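Local atomic coordinates of GTP cyclohydrolase 1 type 2 homolog (Thermus thermophilus, PDB entry 2YYB), a protein that is of unknown function but belongs to the GTP cyclohydrolase I type 2/NIF3 family and probably binds a pair of divalent metal ions. Residues 185-190 with 205-210. Sequence-based numbering, arbitrary orientation.
Sequences FVTGEP and VIYAGH
A beta-alpha-beta unit, strand 184-187, helix 195-200 and strand 204-207, brings Phe185, Val186 and Thr187 alongside Val205, Ile206 and Tyr207 as parallel neighbours, their axes 14° apart. Ile206 N donates to Phe185 O, Thr187 N to Ile206 O, and Ala208 N to Thr187 O at 3.0 Å. Past the strand ends the chains stay joined: Gly209 N reaches Gly188 O at 2.9 Å, a more bent bond (139° at the hydrogen) whose donor is tilted from the carbonyl plane. Gly209 has backbone angles that call for glycine. In this four-stranded mixed sheet both strands are internal, flanked by 166-169 and 154-157.

Tyr207 packs against side chains of both segments. Its CG stands anti to the carbonyl carbon (chi1 -67°), and the ring lies between Val205 CG1 on one face and Pro190 CB on the other. Pro190 CB makes a CH-pi contact, 3.5 Å from the ring centroid of Tyr207. Thr187, pointing the same way as Tyr207, sets CG2 obliquely against the ring atoms CD1 and CE1, while its OG1 bonds to Val169 O and Gly173 N. An alanine in place of Tyr207 would probably leave Pro190 CB and Thr187 CG2 without their aromatic partner and open a gap between Pro190 and Val205. On the same sheet face, Phe185 CD2 packs on Val205 CG1 at 4.0 Å.

The loop after strand 204-207 leads to His210, a predicted metal ligand close to His65 and Glu214, which are predicted for the same metal. Glu189 OE1 accepts a bond from His192 N of the second subunit, whose imidazole stacks on His210.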
loop_
_atom_site.group_PDB
_atom_site.type_symbol
_atom_site.label_atom_id
_atom_site.label_comp_id
_atom_site.label_asym_id
_atom_site.label_seq_id
_atom_site.Cartn_x
_atom_site.Cartn_y
_atom_site.Cartn_z
ATOM N N PHE A 185 -5.582 18.846 29.184
ATOM C CA PHE A 185 -4.680 18.413 28.130
ATOM C C PHE A 185 -3.839 19.627 27.764
ATOM O O PHE A 185 -4.369 20.718 27.520
ATOM C CB PHE A 185 -5.469 17.923 26.921
ATOM C CG PHE A 185 -4.609 17.539 25.740
ATOM C CD1 PHE A 185 -3.636 16.558 25.856
ATOM C CD2 PHE A 185 -4.808 18.133 24.496
ATOM C CE1 PHE A 185 -2.876 16.172 24.747
ATOM C CE2 PHE A 185 -4.055 17.749 23.393
ATOM C CZ PHE A 185 -3.089 16.768 23.519
ATOM N N VAL A 186 -2.526 19.431 27.760
ATOM C CA VAL A 186 -1.586 20.490 27.444
ATOM C C VAL A 186 -0.856 20.171 26.157
ATOM O O VAL A 186 -0.308 19.085 26.010
ATOM C CB VAL A 186 -0.523 20.628 28.538
ATOM C CG1 VAL A 186 0.440 21.762 28.189
ATOM C CG2 VAL A 186 -1.193 20.882 29.876
ATOM N N THR A 187 -0.857 21.110 25.221
ATOM C CA THR A 187 -0.142 20.910 23.973
ATOM C C THR A 187 0.263 22.284 23.453
ATOM O O THR A 187 0.033 23.290 24.126
ATOM C CB THR A 187 -1.001 20.115 22.935
ATOM O OG1 THR A 187 -0.158 19.663 21.868
ATOM C CG2 THR A 187 -2.113 20.969 22.380
ATOM N N GLY A 188 0.879 22.350 22.281
ATOM C CA GLY A 188 1.287 23.650 21.796
ATOM C C GLY A 188 0.436 24.336 20.744
ATOM O O GLY A 188 0.014 25.467 20.931
ATOM N N GLU A 189 0.172 23.654 19.636
ATOM C CA GLU A 189 -0.564 24.272 18.541
ATOM C C GLU A 189 -2.034 23.897 18.442
ATOM O O GLU A 189 -2.386 22.717 18.451
ATOM C CB GLU A 189 0.149 23.955 17.218
ATOM C CG GLU A 189 0.189 25.127 16.247
ATOM C CD GLU A 189 1.234 24.952 15.129
ATOM O OE1 GLU A 189 1.445 25.908 14.344
ATOM O OE2 GLU A 189 1.846 23.868 15.039
ATOM N N PRO A 190 -2.915 24.908 18.348
ATOM C CA PRO A 190 -4.365 24.751 18.239
ATOM C C PRO A 190 -4.823 24.558 16.786
ATOM O O PRO A 190 -4.326 25.223 15.875
ATOM C CB PRO A 190 -4.881 26.060 18.814
ATOM C CG PRO A 190 -3.915 27.033 18.260
ATOM C CD PRO A 190 -2.580 26.332 18.534
ATOM N N VAL A 205 -8.448 22.246 27.499
ATOM C CA VAL A 205 -7.243 22.204 26.687
ATOM C C VAL A 205 -6.531 23.531 26.738
ATOM O O VAL A 205 -7.166 24.580 26.613
ATOM C CB VAL A 205 -7.548 21.888 25.196
ATOM C CG1 VAL A 205 -6.247 21.865 24.393
ATOM C CG2 VAL A 205 -8.266 20.573 25.077
ATOM N N ILE A 206 -5.216 23.486 26.931
ATOM C CA ILE A 206 -4.407 24.707 26.967
ATOM C C ILE A 206 -3.368 24.618 25.845
ATOM O O ILE A 206 -2.593 23.654 25.789
ATOM C CB ILE A 206 -3.610 24.871 28.306
ATOM C CG1 ILE A 206 -4.545 24.897 29.516
ATOM C CG2 ILE A 206 -2.785 26.160 28.258
ATOM C CD1 ILE A 206 -5.332 26.165 29.636
ATOM N N TYR A 207 -3.358 25.615 24.963
ATOM C CA TYR A 207 -2.397 25.679 23.846
ATOM C C TYR A 207 -1.322 26.694 24.213
ATOM O O TYR A 207 -1.584 27.891 24.239
ATOM C CB TYR A 207 -3.103 26.101 22.544
ATOM C CG TYR A 207 -4.071 25.056 22.057
ATOM C CD1 TYR A 207 -3.615 23.805 21.644
ATOM C CD2 TYR A 207 -5.454 25.278 22.086
ATOM C CE1 TYR A 207 -4.507 22.795 21.279
ATOM C CE2 TYR A 207 -6.356 24.265 21.718
ATOM C CZ TYR A 207 -5.869 23.032 21.323
ATOM O OH TYR A 207 -6.727 22.013 21.002
ATOM N N ALA A 208 -0.113 26.213 24.497
ATOM C CA ALA A 208 0.970 27.103 24.902
ATOM C C ALA A 208 2.030 27.440 23.844
ATOM O O ALA A 208 3.099 27.969 24.175
ATOM C CB ALA A 208 1.634 26.543 26.153
ATOM N N GLY A 209 1.732 27.145 22.580
ATOM C CA GLY A 209 2.663 27.444 21.504
ATOM C C GLY A 209 3.477 26.245 21.063
ATOM O O GLY A 209 3.933 25.475 21.898
ATOM N N HIS A 210 3.652 26.068 19.756
ATOM C CA HIS A 210 4.437 24.943 19.265
ATOM C C HIS A 210 5.910 25.202 19.606
ATOM O O HIS A 210 6.619 24.312 20.078
ATOM C CB HIS A 210 4.256 24.789 17.751
ATOM C CG HIS A 210 4.665 23.450 17.221
ATOM N ND1 HIS A 210 5.882 22.870 17.510
ATOM C CD2 HIS A 210 4.031 22.595 16.382
ATOM C CE1 HIS A 210 5.980 21.717 16.869
ATOM N NE2 HIS A 210 4.870 21.526 16.179
#